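Putative ubiquinone biosynthesis protein (Nostoc punctiforme, PDB 3MSQ) is a Coq4-family protein of unproven activity, probably with a part in the biosynthesis of ubiquinone or a related quinone. Local coordinates at residues Phe39-Ala52 against Ala151-Ser163. Sequence-based numbering, arbitrary orientation.
Sequences FEDALDQTQMAQLA and AQTPIPISVMLLS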
ATOM      1  N   PHE A  39       9.934  -0.218  11.355  1.00 47.52           N
ATOM      2  CA  PHE A  39       8.870   0.780  11.236  1.00 47.38           C
ATOM      3  C   PHE A  39       9.215   2.036  12.044  1.00 54.39           C
ATOM      4  O   PHE A  39       9.178   3.150  11.503  1.00 54.11           O
ATOM      5  CB  PHE A  39       7.520   0.188  11.679  1.00 48.44           C
ATOM      6  CG  PHE A  39       6.296   1.071  11.546  1.00 49.36           C
ATOM      7  CD1 PHE A  39       6.272   2.137  10.648  1.00 52.59           C
ATOM      8  CD2 PHE A  39       5.150   0.803  12.274  1.00 51.00           C
ATOM      9  CE1 PHE A  39       5.150   2.950  10.536  1.00 53.31           C
ATOM     10  CE2 PHE A  39       4.026   1.612  12.156  1.00 53.42           C
ATOM     11  CZ  PHE A  39       4.030   2.677  11.285  1.00 51.93           C
ATOM     12  N   GLU A  40       9.567   1.838  13.334  1.00 52.49           N
ATOM     13  CA  GLU A  40       9.977   2.866  14.284  1.00 52.06           C
ATOM     14  C   GLU A  40      11.050   3.744  13.662  1.00 54.56           C
ATOM     15  O   GLU A  40      10.954   4.967  13.734  1.00 55.27           O
ATOM     16  CB  GLU A  40      10.555   2.170  15.517  1.00 53.81           C
ATOM     17  CG  GLU A  40       9.846   2.486  16.815  1.00 68.52           C
ATOM     18  CD  GLU A  40      10.695   2.140  18.017  1.00 95.26           C
ATOM     19  OE1 GLU A  40      10.743   0.947  18.404  1.00 83.85           O
ATOM     20  OE2 GLU A  40      11.354   3.066  18.542  1.00 91.18           O
ATOM     21  N   ASP A  41      12.057   3.104  13.035  1.00 49.50           N
ATOM     22  CA  ASP A  41      13.195   3.730  12.349  1.00 49.40           C
ATOM     23  C   ASP A  41      12.740   4.615  11.180  1.00 52.81           C
ATOM     24  O   ASP A  41      13.271   5.712  10.980  1.00 51.02           O
ATOM     25  CB  ASP A  41      14.194   2.652  11.851  1.00 51.33           C
ATOM     26  CG  ASP A  41      14.950   1.860  12.917  1.00 62.33           C
ATOM     27  OD1 ASP A  41      14.808   2.185  14.129  1.00 61.25           O
ATOM     28  OD2 ASP A  41      15.663   0.899  12.546  1.00 71.82           O
ATOM     29  N   ALA A  42      11.751   4.132  10.411  1.00 51.01           N
ATOM     30  CA  ALA A  42      11.215   4.848   9.256  1.00 51.47           C
ATOM     31  C   ALA A  42      10.442   6.115   9.653  1.00 57.72           C
ATOM     32  O   ALA A  42      10.267   7.012   8.823  1.00 58.99           O
ATOM     33  CB  ALA A  42      10.346   3.926   8.444  1.00 52.11           C
ATOM     34  N   LEU A  43      10.005   6.203  10.928  1.00 52.59           N
ATOM     35  CA  LEU A  43       9.267   7.360  11.409  1.00 50.90           C
ATOM     36  C   LEU A  43      10.196   8.476  11.884  1.00 55.26           C
ATOM     37  O   LEU A  43       9.738   9.600  12.074  1.00 57.49           O
ATOM     38  CB  LEU A  43       8.267   6.974  12.508  1.00 49.89           C
ATOM     39  CG  LEU A  43       7.221   5.934  12.184  1.00 54.07           C
ATOM     40  CD1 LEU A  43       6.553   5.445  13.456  1.00 53.85           C
ATOM     41  CD2 LEU A  43       6.190   6.463  11.183  1.00 55.57           C
ATOM     42  N   ASP A  44      11.491   8.191  12.054  1.00 49.88           N
ATOM     43  CA  ASP A  44      12.478   9.182  12.512  1.00 49.57           C
ATOM     44  C   ASP A  44      12.630  10.387  11.580  1.00 53.74           C
ATOM     45  O   ASP A  44      13.001  11.481  12.020  1.00 53.41           O
ATOM     46  CB  ASP A  44      13.852   8.520  12.696  1.00 51.49           C
ATOM     47  CG  ASP A  44      13.949   7.418  13.750  1.00 64.57           C
ATOM     48  OD1 ASP A  44      12.990   7.278  14.588  1.00 62.83           O
ATOM     49  OD2 ASP A  44      14.988   6.721  13.771  1.00 73.70           O
ATOM     50  N   GLN A  45      12.363  10.168  10.291  1.00 51.80           N
ATOM     51  CA  GLN A  45      12.463  11.173   9.227  1.00 52.59           C
ATOM     52  C   GLN A  45      11.239  12.114   9.166  1.00 55.36           C
ATOM     53  O   GLN A  45      11.308  13.154   8.505  1.00 54.99           O
ATOM     54  CB  GLN A  45      12.684  10.474   7.874  1.00 54.72           C
ATOM     55  CG  GLN A  45      11.505   9.592   7.407  1.00 71.22           C
ATOM     56  CD  GLN A  45      11.888   8.624   6.308  1.00 89.56           C
ATOM     57  OE1 GLN A  45      12.563   8.972   5.331  1.00 81.03           O
ATOM     58  NE2 GLN A  45      11.425   7.384   6.424  1.00 85.88           N
ATOM     59  N   THR A  46      10.124  11.729   9.825  1.00 50.06           N
ATOM     60  CA  THR A  46       8.881  12.505   9.846  1.00 49.95           C
ATOM     61  C   THR A  46       8.959  13.740  10.763  1.00 56.25           C
ATOM     62  O   THR A  46       9.848  13.842  11.606  1.00 56.89           O
ATOM     63  CB  THR A  46       7.682  11.617  10.233  1.00 49.19           C
ATOM     64  OG1 THR A  46       7.808  11.276  11.606  1.00 46.53           O
ATOM     65  CG2 THR A  46       7.567  10.355   9.385  1.00 48.02           C
ATOM     66  N   GLN A  47       8.003  14.655  10.603  1.00 54.64           N
ATOM     67  CA  GLN A  47       7.866  15.861  11.402  1.00 55.72           C
ATOM     68  C   GLN A  47       7.394  15.540  12.831  1.00 63.29           C
ATOM     69  O   GLN A  47       7.804  16.226  13.770  1.00 63.18           O
ATOM     70  CB  GLN A  47       6.889  16.819  10.720  1.00 57.76           C
ATOM     71  CG  GLN A  47       6.913  18.213  11.315  1.00 66.63           C
ATOM     72  CD  GLN A  47       5.810  19.094  10.820  1.00 75.67           C
ATOM     73  OE1 GLN A  47       5.319  18.964   9.696  1.00 67.79           O
ATOM     74  NE2 GLN A  47       5.434  20.051  11.646  1.00 71.19           N
HETATM   75  N   MSE A  48       6.531  14.521  12.990  1.00 63.21           N
HETATM   76  CA  MSE A  48       5.991  14.080  14.281  1.00 64.94           C
HETATM   77  C   MSE A  48       7.112  13.600  15.186  1.00 63.57           C
HETATM   78  O   MSE A  48       7.017  13.797  16.389  1.00 64.29           O
HETATM   79  CB  MSE A  48       4.883  12.999  14.096  1.00 69.47           C
HETATM   80  CG  MSE A  48       4.400  12.305  15.412  1.00 79.17           C
HETATM   81 SE   MSE A  48       2.752  12.960  16.331  0.75 90.31          SE
HETATM   82  CE  MSE A  48       2.790  11.901  17.978  1.00 86.35           C
ATOM     83  N   ALA A  49       8.186  13.026  14.617  1.00 56.41           N
ATOM     84  CA  ALA A  49       9.358  12.562  15.374  1.00 54.38           C
ATOM     85  C   ALA A  49       9.983  13.745  16.121  1.00 56.43           C
ATOM     86  O   ALA A  49      10.122  13.688  17.344  1.00 56.85           O
ATOM     87  CB  ALA A  49      10.377  11.910  14.437  1.00 54.72           C
ATOM     88  N   GLN A  50      10.258  14.847  15.403  1.00 50.69           N
ATOM     89  CA  GLN A  50      10.837  16.053  15.971  1.00 49.59           C
ATOM     90  C   GLN A  50       9.899  16.765  16.949  1.00 53.08           C
ATOM     91  O   GLN A  50      10.347  17.241  17.994  1.00 52.36           O
ATOM     92  CB  GLN A  50      11.295  16.997  14.855  1.00 51.34           C
ATOM     93  CG  GLN A  50      12.208  18.131  15.340  1.00 53.08           C
ATOM     94  CD  GLN A  50      13.391  17.629  16.144  1.00 65.66           C
ATOM     95  OE1 GLN A  50      14.228  16.857  15.658  1.00 62.78           O
ATOM     96  NE2 GLN A  50      13.466  18.018  17.413  1.00 48.79           N
ATOM     97  N   LEU A  51       8.617  16.842  16.603  1.00 50.58           N
ATOM     98  CA  LEU A  51       7.591  17.481  17.409  1.00 52.26           C
ATOM     99  C   LEU A  51       7.420  16.767  18.754  1.00 55.47           C
ATOM    100  O   LEU A  51       7.292  17.451  19.776  1.00 54.68           O
ATOM    101  CB  LEU A  51       6.289  17.465  16.628  1.00 53.65           C
ATOM    102  CG  LEU A  51       5.520  18.765  16.609  1.00 60.61           C
ATOM    103  CD1 LEU A  51       5.851  19.565  15.360  1.00 61.51           C
ATOM    104  CD2 LEU A  51       4.031  18.494  16.697  1.00 64.10           C
ATOM    105  N   ALA A  52       7.447  15.395  18.753  1.00 50.88           N
ATOM    106  CA  ALA A  52       7.375  14.551  19.955  1.00 50.11           C
ATOM    107  C   ALA A  52       8.535  14.892  20.901  1.00 54.83           C
ATOM    108  O   ALA A  52       8.328  15.066  22.103  1.00 55.85           O
ATOM    109  CB  ALA A  52       7.442  13.080  19.579  1.00 50.13           C
ATOM    110  N   ALA A 151      -1.807   8.821  26.043  1.00 50.31           N
ATOM    111  CA  ALA A 151      -2.546   9.717  26.939  1.00 49.65           C
ATOM    112  C   ALA A 151      -1.608  10.615  27.739  1.00 53.99           C
ATOM    113  O   ALA A 151      -1.959  11.757  28.004  1.00 54.82           O
ATOM    114  CB  ALA A 151      -3.432   8.916  27.884  1.00 50.20           C
ATOM    115  N   GLN A 152      -0.415  10.100  28.097  1.00 49.75           N
ATOM    116  CA  GLN A 152       0.620  10.758  28.895  1.00 48.54           C
ATOM    117  C   GLN A 152       1.581  11.601  28.075  1.00 52.65           C
ATOM    118  O   GLN A 152       1.690  12.802  28.300  1.00 51.17           O
ATOM    119  CB  GLN A 152       1.440   9.697  29.631  1.00 49.07           C
ATOM    120  CG  GLN A 152       0.789   9.125  30.869  1.00 60.22           C
ATOM    121  CD  GLN A 152       1.818   8.651  31.852  1.00 69.24           C
ATOM    122  OE1 GLN A 152       2.893   8.146  31.489  1.00 72.28           O
ATOM    123  NE2 GLN A 152       1.519   8.829  33.115  1.00 46.90           N
ATOM    124  N   THR A 153       2.348  10.938  27.181  1.00 51.72           N
ATOM    125  CA  THR A 153       3.412  11.508  26.347  1.00 51.80           C
ATOM    126  C   THR A 153       3.357  10.949  24.917  1.00 57.55           C
ATOM    127  O   THR A 153       3.972   9.911  24.638  1.00 59.41           O
ATOM    128  CB  THR A 153       4.779  11.284  27.019  1.00 55.41           C
ATOM    129  OG1 THR A 153       4.885   9.929  27.449  1.00 55.30           O
ATOM    130  CG2 THR A 153       5.002  12.202  28.218  1.00 52.99           C
ATOM    131  N   PRO A 154       2.606  11.599  23.996  1.00 52.46           N
ATOM    132  CA  PRO A 154       2.493  11.047  22.619  1.00 51.75           C
ATOM    133  C   PRO A 154       3.764  11.041  21.773  1.00 56.87           C
ATOM    134  O   PRO A 154       4.397  12.073  21.592  1.00 56.63           O
ATOM    135  CB  PRO A 154       1.397  11.884  21.962  1.00 53.46           C
ATOM    136  CG  PRO A 154       1.028  12.936  22.947  1.00 57.78           C
ATOM    137  CD  PRO A 154       1.790  12.813  24.192  1.00 53.18           C
ATOM    138  N   ILE A 155       4.121   9.871  21.233  1.00 53.93           N
ATOM    139  CA  ILE A 155       5.264   9.678  20.319  1.00 52.59           C
ATOM    140  C   ILE A 155       4.760   8.964  19.045  1.00 54.83           C
ATOM    141  O   ILE A 155       3.799   8.212  19.154  1.00 51.60           O
ATOM    142  CB  ILE A 155       6.485   8.964  20.975  1.00 54.83           C
ATOM    143  CG1 ILE A 155       6.194   7.468  21.353  1.00 54.53           C
ATOM    144  CG2 ILE A 155       7.020   9.802  22.142  1.00 54.66           C
ATOM    145  CD1 ILE A 155       7.367   6.585  21.666  1.00 60.92           C
ATOM    146  N   PRO A 156       5.358   9.189  17.840  1.00 54.33           N
ATOM    147  CA  PRO A 156       4.819   8.561  16.617  1.00 54.43           C
ATOM    148  C   PRO A 156       4.436   7.082  16.653  1.00 59.15           C
ATOM    149  O   PRO A 156       3.300   6.780  16.271  1.00 59.22           O
ATOM    150  CB  PRO A 156       5.847   8.883  15.534  1.00 56.49           C
ATOM    151  CG  PRO A 156       6.987   9.556  16.246  1.00 60.98           C
ATOM    152  CD  PRO A 156       6.471  10.104  17.513  1.00 56.28           C
ATOM    153  N   ILE A 157       5.335   6.171  17.118  1.00 54.77           N
ATOM    154  CA  ILE A 157       5.055   4.723  17.197  1.00 53.20           C
ATOM    155  C   ILE A 157       3.771   4.348  17.942  1.00 55.90           C
ATOM    156  O   ILE A 157       3.071   3.452  17.493  1.00 56.53           O
ATOM    157  CB  ILE A 157       6.297   3.844  17.559  1.00 55.58           C
ATOM    158  CG1 ILE A 157       6.186   2.395  17.024  1.00 55.43           C
ATOM    159  CG2 ILE A 157       6.629   3.881  19.038  1.00 55.90           C
ATOM    160  CD1 ILE A 157       6.233   2.243  15.457  1.00 54.82           C
ATOM    161  N   SER A 158       3.429   5.053  19.032  1.00 51.35           N
ATOM    162  CA  SER A 158       2.187   4.787  19.770  1.00 50.87           C
ATOM    163  C   SER A 158       0.957   5.048  18.884  1.00 56.61           C
ATOM    164  O   SER A 158       0.087   4.167  18.757  1.00 57.13           O
ATOM    165  CB  SER A 158       2.134   5.607  21.055  1.00 51.95           C
ATOM    166  OG  SER A 158       3.154   5.185  21.943  1.00 52.20           O
ATOM    167  N   VAL A 159       0.925   6.224  18.217  1.00 52.69           N
ATOM    168  CA  VAL A 159      -0.157   6.613  17.310  1.00 53.14           C
ATOM    169  C   VAL A 159      -0.332   5.550  16.236  1.00 54.01           C
ATOM    170  O   VAL A 159      -1.449   5.122  15.976  1.00 53.23           O
ATOM    171  CB  VAL A 159       0.110   7.967  16.629  1.00 59.12           C
ATOM    172  CG1 VAL A 159      -1.149   8.507  15.967  1.00 59.63           C
ATOM    173  CG2 VAL A 159       0.689   8.970  17.598  1.00 59.64           C
HETATM  174  N   MSE A 160       0.783   5.170  15.583  1.00 49.89           N
HETATM  175  CA  MSE A 160       0.844   4.188  14.502  1.00 48.55           C
HETATM  176  C   MSE A 160       0.396   2.839  15.011  1.00 56.43           C
HETATM  177  O   MSE A 160      -0.501   2.239  14.400  1.00 57.95           O
HETATM  178  CB  MSE A 160       2.248   4.098  13.903  1.00 49.42           C
HETATM  179  CG  MSE A 160       2.755   5.412  13.263  1.00 53.98           C
HETATM  180 SE   MSE A 160       1.579   6.219  11.923  0.75 59.33          SE
HETATM  181  CE  MSE A 160       1.035   7.707  12.887  1.00 53.48           C
ATOM    182  N   LEU A 161       0.956   2.398  16.177  1.00 52.83           N
ATOM    183  CA  LEU A 161       0.593   1.124  16.804  1.00 52.03           C
ATOM    184  C   LEU A 161      -0.841   1.060  17.248  1.00 55.74           C
ATOM    185  O   LEU A 161      -1.411  -0.032  17.186  1.00 57.57           O
ATOM    186  CB  LEU A 161       1.559   0.678  17.908  1.00 51.50           C
ATOM    187  CG  LEU A 161       2.940   0.169  17.450  1.00 55.07           C
ATOM    188  CD1 LEU A 161       3.832  -0.108  18.631  1.00 54.56           C
ATOM    189  CD2 LEU A 161       2.832  -1.056  16.522  1.00 56.91           C
ATOM    190  N   LEU A 162      -1.453   2.213  17.636  1.00 50.45           N
ATOM    191  CA  LEU A 162      -2.875   2.252  18.004  1.00 50.32           C
ATOM    192  C   LEU A 162      -3.743   2.038  16.791  1.00 54.65           C
ATOM    193  O   LEU A 162      -4.523   1.090  16.813  1.00 56.43           O
ATOM    194  CB  LEU A 162      -3.280   3.532  18.715  1.00 50.35           C
ATOM    195  CG  LEU A 162      -3.872   3.318  20.085  1.00 54.57           C
ATOM    196  CD1 LEU A 162      -2.956   3.859  21.122  1.00 55.41           C
ATOM    197  CD2 LEU A 162      -5.160   4.028  20.223  1.00 55.23           C
ATOM    198  N   SER A 163      -3.575   2.857  15.710  1.00 50.37           N
ATOM    199  CA  SER A 163      -4.306   2.754  14.426  1.00 50.48           C
ATOM    200  C   SER A 163      -4.198   1.365  13.844  1.00 54.32           C
ATOM    201  O   SER A 163      -5.214   0.764  13.505  1.00 55.17           O
ATOM    202  CB  SER A 163      -3.768   3.746  13.408  1.00 53.14           C
ATOM    203  OG  SER A 163      -4.015   5.064  13.856  1.00 65.66           O
TER
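Pro156, in the first turn of helix 156-172, wedges its ring between the two arms of the bent segment 39-52, whose Leu43-Thr46 type I turn joins helix 32-42 to helix 47-56. On the helix 47-56 side, Met48 CG lies 3.7 Å from Pro156 CD, and Ala52 CB rests on the same CD; Leu43 CD1 meets Pro156 CB from the other arm. Selenomethionine Met48, with CG anti to the backbone N (chi1 171°) and a bend at chi2, sets its CE 3.6 Å from Val159 CG2. On the other arm, Ile157 CD1 fills the angle between Phe39 CD2 (3.7 Å) and Leu43 CD1 (3.8 Å). Met160 CB comes obliquely to the Phe39 ring, 3.5 Å from CZ, while Leu43 CD1 covers one ring face off-centre, 4.1 Å above its plane. Cutting Phe39 back to an alanine is likely to leave Ile157 CD1 and Met160 CB without their aromatic neighbour, with a gap beside Leu43 CD1. The margin is looser at partly exposed Pro154, whose CB stands 4.2 Å from Met48 CE. At the turn, Thr46 OG1 and N both bond to Leu43 O, and Gln45 NE2 to Ala42 O. This apolar packing joins the corner to the start of a predicted transmembrane helix in an all-helical chain, the axes of 47-52 and 156-163 passing 10.6 Å apart at 126°. Helix 11-23 backs Phe39 through Ala16 and a ring stack with Phe20, helix 114-133 holds Asp41 and Asp44 by salt bridges from Lys119, and Phe177 of a second subunit packs on Val159.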